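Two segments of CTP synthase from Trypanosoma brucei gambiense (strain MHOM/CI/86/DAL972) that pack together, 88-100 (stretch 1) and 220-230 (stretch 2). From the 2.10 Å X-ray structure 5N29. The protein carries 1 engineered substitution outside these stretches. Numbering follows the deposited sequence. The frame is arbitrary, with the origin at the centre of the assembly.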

# COMPACT_ATOMS: atom_id res chain seq x y z
N ALA A 88 7.77 5.24 8.21
CA ALA A 88 7.66 3.76 8.21
C ALA A 88 8.03 3.15 6.87
O ALA A 88 8.69 2.11 6.82
CB ALA A 88 6.26 3.30 8.59
N ALA A 89 7.59 3.76 5.77
CA ALA A 89 7.95 3.28 4.43
C ALA A 89 9.45 3.45 4.18
O ALA A 89 10.09 2.56 3.61
CB ALA A 89 7.13 4.00 3.37
N GLN A 90 10.01 4.56 4.63
CA GLN A 90 11.45 4.81 4.53
C GLN A 90 12.27 3.72 5.22
O GLN A 90 13.21 3.21 4.64
CB GLN A 90 11.82 6.17 5.12
CG GLN A 90 13.30 6.52 5.03
CD GLN A 90 13.60 7.90 5.58
OE1 GLN A 90 12.99 8.33 6.57
NE2 GLN A 90 14.53 8.60 4.96
N VAL A 91 11.91 3.37 6.45
CA VAL A 91 12.64 2.34 7.21
C VAL A 91 12.62 1.02 6.45
O VAL A 91 13.65 0.37 6.29
CB VAL A 91 12.06 2.14 8.63
CG1 VAL A 91 12.63 0.89 9.30
CG2 VAL A 91 12.34 3.37 9.49
N ALA A 92 11.43 0.66 5.97
CA ALA A 92 11.25 -0.54 5.17
C ALA A 92 12.14 -0.56 3.91
O ALA A 92 12.80 -1.57 3.64
CB ALA A 92 9.79 -0.72 4.80
N ARG A 93 12.16 0.54 3.18
CA ARG A 93 12.92 0.65 1.92
C ARG A 93 14.43 0.60 2.18
O ARG A 93 15.16 -0.09 1.49
CB ARG A 93 12.54 1.92 1.15
CG ARG A 93 13.28 2.10 -0.18
CD ARG A 93 12.92 3.39 -0.91
NE ARG A 93 13.06 4.56 -0.05
CZ ARG A 93 14.22 5.13 0.30
NH1 ARG A 93 15.38 4.66 -0.16
NH2 ARG A 93 14.22 6.17 1.12
N MET A 94 14.89 1.32 3.20
CA MET A 94 16.31 1.38 3.55
C MET A 94 16.86 0.13 4.24
O MET A 94 18.06 -0.07 4.25
CB MET A 94 16.57 2.61 4.41
CG MET A 94 16.39 3.91 3.65
SD MET A 94 16.72 5.36 4.67
CE MET A 94 18.51 5.27 4.79
N ASN A 95 16.00 -0.71 4.82
CA ASN A 95 16.47 -1.89 5.56
C ASN A 95 16.00 -3.22 4.99
O ASN A 95 16.23 -4.25 5.61
CB ASN A 95 16.04 -1.76 7.02
CG ASN A 95 16.69 -0.60 7.71
OD1 ASN A 95 17.78 -0.73 8.26
ND2 ASN A 95 16.02 0.55 7.70
N ASN A 96 15.36 -3.20 3.83
CA ASN A 96 14.85 -4.41 3.19
C ASN A 96 13.98 -5.26 4.15
O ASN A 96 14.13 -6.47 4.25
CB ASN A 96 16.02 -5.23 2.61
CG ASN A 96 15.57 -6.29 1.61
OD1 ASN A 96 14.58 -6.11 0.90
ND2 ASN A 96 16.29 -7.41 1.57
N ILE A 97 13.08 -4.58 4.86
CA ILE A 97 12.07 -5.22 5.71
C ILE A 97 10.78 -5.21 4.88
O ILE A 97 10.38 -4.14 4.40
CB ILE A 97 11.85 -4.43 7.02
CG1 ILE A 97 13.12 -4.44 7.88
CG2 ILE A 97 10.65 -4.97 7.80
CD1 ILE A 97 13.13 -3.41 8.99
N PRO A 98 10.15 -6.39 4.66
CA PRO A 98 8.90 -6.43 3.87
C PRO A 98 7.92 -5.31 4.23
O PRO A 98 7.70 -5.04 5.41
CB PRO A 98 8.33 -7.81 4.21
CG PRO A 98 9.55 -8.66 4.42
CD PRO A 98 10.63 -7.76 4.95
N TYR A 99 7.38 -4.65 3.20
CA TYR A 99 6.45 -3.53 3.36
C TYR A 99 5.19 -3.78 2.59
O TYR A 99 5.24 -4.21 1.42
CB TYR A 99 7.05 -2.22 2.83
CG TYR A 99 6.14 -1.02 2.97
CD1 TYR A 99 6.12 -0.25 4.15
CD2 TYR A 99 5.27 -0.64 1.94
CE1 TYR A 99 5.28 0.83 4.29
CE2 TYR A 99 4.43 0.45 2.08
CZ TYR A 99 4.45 1.19 3.25
OH TYR A 99 3.62 2.27 3.39
N PHE A 100 4.06 -3.48 3.22
CA PHE A 100 2.76 -3.52 2.56
C PHE A 100 1.94 -2.31 2.95
O PHE A 100 1.74 -2.05 4.13
CB PHE A 100 2.03 -4.83 2.88
CG PHE A 100 0.72 -5.00 2.17
CD1 PHE A 100 0.62 -4.79 0.80
CD2 PHE A 100 -0.42 -5.37 2.87
CE1 PHE A 100 -0.59 -4.94 0.15
CE2 PHE A 100 -1.63 -5.54 2.22
CZ PHE A 100 -1.72 -5.33 0.86
N GLU A 220 5.43 -1.17 -6.65
CA GLU A 220 6.40 -2.05 -6.02
C GLU A 220 7.79 -1.45 -6.12
O GLU A 220 8.05 -0.54 -6.93
CB GLU A 220 6.39 -3.42 -6.69
CG GLU A 220 4.99 -4.00 -6.88
CD GLU A 220 4.99 -5.33 -7.56
OE1 GLU A 220 6.06 -5.96 -7.65
OE2 GLU A 220 3.89 -5.76 -8.00
N ASN A 221 8.69 -1.99 -5.30
CA ASN A 221 10.12 -1.69 -5.39
C ASN A 221 10.85 -3.02 -5.59
O ASN A 221 11.12 -3.74 -4.62
CB ASN A 221 10.60 -0.94 -4.15
CG ASN A 221 11.97 -0.29 -4.35
OD1 ASN A 221 12.88 -0.88 -4.94
ND2 ASN A 221 12.12 0.94 -3.85
N PRO A 222 11.17 -3.37 -6.85
CA PRO A 222 11.79 -4.67 -7.10
C PRO A 222 13.27 -4.80 -6.68
O PRO A 222 13.78 -5.92 -6.69
CB PRO A 222 11.63 -4.87 -8.62
CG PRO A 222 11.37 -3.53 -9.20
CD PRO A 222 10.92 -2.61 -8.10
N SER A 223 13.94 -3.72 -6.28
CA SER A 223 15.26 -3.87 -5.64
C SER A 223 15.17 -4.62 -4.29
O SER A 223 16.16 -5.17 -3.83
CB SER A 223 15.96 -2.52 -5.44
OG SER A 223 15.28 -1.73 -4.48
N LEU A 224 13.98 -4.66 -3.69
CA LEU A 224 13.79 -5.21 -2.36
C LEU A 224 13.09 -6.57 -2.43
O LEU A 224 12.42 -6.87 -3.41
CB LEU A 224 12.96 -4.23 -1.52
CG LEU A 224 13.44 -2.77 -1.60
CD1 LEU A 224 12.47 -1.85 -0.87
CD2 LEU A 224 14.86 -2.61 -1.07
N ARG A 225 13.25 -7.38 -1.38
CA ARG A 225 12.57 -8.67 -1.27
C ARG A 225 11.05 -8.52 -1.41
O ARG A 225 10.43 -9.25 -2.18
CB ARG A 225 12.96 -9.37 0.04
CG ARG A 225 12.04 -10.47 0.56
CD ARG A 225 11.90 -11.66 -0.37
NE ARG A 225 10.76 -12.53 0.00
CZ ARG A 225 9.57 -12.58 -0.60
NH1 ARG A 225 9.25 -11.81 -1.65
NH2 ARG A 225 8.65 -13.43 -0.14
N PHE A 226 10.46 -7.59 -0.66
CA PHE A 226 9.01 -7.37 -0.69
C PHE A 226 8.66 -5.93 -0.33
O PHE A 226 8.74 -5.52 0.82
CB PHE A 226 8.25 -8.35 0.23
CG PHE A 226 6.75 -8.37 -0.00
CD1 PHE A 226 6.16 -9.38 -0.77
CD2 PHE A 226 5.92 -7.38 0.53
CE1 PHE A 226 4.79 -9.40 -1.00
CE2 PHE A 226 4.55 -7.38 0.29
CZ PHE A 226 3.99 -8.40 -0.47
N PHE A 227 8.27 -5.17 -1.34
CA PHE A 227 7.74 -3.83 -1.14
C PHE A 227 6.59 -3.70 -2.13
O PHE A 227 6.81 -3.69 -3.34
CB PHE A 227 8.82 -2.78 -1.38
CG PHE A 227 8.44 -1.41 -0.92
CD1 PHE A 227 9.02 -0.86 0.22
CD2 PHE A 227 7.46 -0.68 -1.59
CE1 PHE A 227 8.66 0.40 0.66
CE2 PHE A 227 7.10 0.59 -1.15
CZ PHE A 227 7.69 1.12 -0.02
N LEU A 228 5.37 -3.64 -1.61
CA LEU A 228 4.16 -3.62 -2.40
C LEU A 228 3.17 -2.68 -1.73
O LEU A 228 3.03 -2.70 -0.52
CB LEU A 228 3.56 -5.03 -2.48
CG LEU A 228 2.11 -5.16 -2.96
CD1 LEU A 228 1.98 -4.73 -4.41
CD2 LEU A 228 1.63 -6.59 -2.77
N ALA A 229 2.49 -1.85 -2.51
CA ALA A 229 1.41 -1.03 -1.98
C ALA A 229 0.36 -0.83 -3.03
O ALA A 229 0.68 -0.66 -4.21
CB ALA A 229 1.93 0.30 -1.46
N VAL A 230 -0.90 -0.88 -2.61
CA VAL A 230 -2.02 -0.88 -3.53
C VAL A 230 -3.01 0.24 -3.18
O VAL A 230 -3.12 0.64 -2.02
CB VAL A 230 -2.73 -2.26 -3.55
CG1 VAL A 230 -1.79 -3.31 -4.14
CG2 VAL A 230 -3.20 -2.70 -2.16
O HOH W 1 11.79 -6.26 1.47

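This contact is a short parallel strand pairing, extended at one end by an asparagine whose side-chain oxygen accepts a hydrogen bond from a backbone amide of the loop before the second strand, and covered on one side by the helix that leads into the first strand.

The pairing rests on two backbone hydrogen bonds that reach from Tyr-99 to the residues before and after its partner, Phe-227. Tyr-99 N donates to Phe-226 O at 2.9 Å, and Leu-228 N donates to Tyr-99 O at 3.1 Å, both nearly straight. One residue thus straddles its opposite number. Flanking these bonds are CA-H...O contacts, Pro-98 CA 3.2 Å from Phe-226 O and Phe-100 CA 3.2 Å from Leu-228 O. Tyr-99 O and Leu-228 O lie 3.3 Å apart, but both are acceptors and form no bond.

Because strand side chains alternate, the register sorts them into two layers. Tyr-99 and Phe-227 share one face, where their rings form an offset stack with centroids 4.5 Å apart and planes at 15°. Their t chi1 rotamers and similar chi2 angles of 87° and 108° go with this near alignment. Phe-100 and Leu-228 share the other face, with Phe-100 CE1 4.0 Å from Leu-228 CD2; the same Phe-100 CE1 lies 4.1 Å from Val-230 CG2, so the packing continues along the strand.

The helix meets the Phe-227 ring. Ala-89 O approaches the ring edge, 3.9 Å from Phe-227 CE1, and Ala-92 CB and Arg-93 CB lie 4.4 and 4.2 Å from that same Phe-227 CE1. Arg-93 serves the contact with its aliphatic portion, its CG 4.1 Å from Leu-224 CD1, while its end leads away to hydrogen bonds elsewhere in the structure.

Asn-96 is the first residue to leave helical geometry and has a positive phi of 52°. Its OD1 accepts from Arg-225 N at 2.9 Å. Water 1 accepts from Phe-226 N at 2.8 Å and lies 2.9 Å from Asn-96 OD1, placed to donate to it. One side-chain oxygen thus meets one amide directly and lies within reach of the next through water.

On stretch 2, a type I turn from Asn-221 to Leu-224 precedes this site. Leu-224 N donates to Asn-221 O at 3.1 Å, and Ser-223 OG donates to Asn-221 OD1 at 2.6 Å, bracing the turn that presents Leu-224 to the helix.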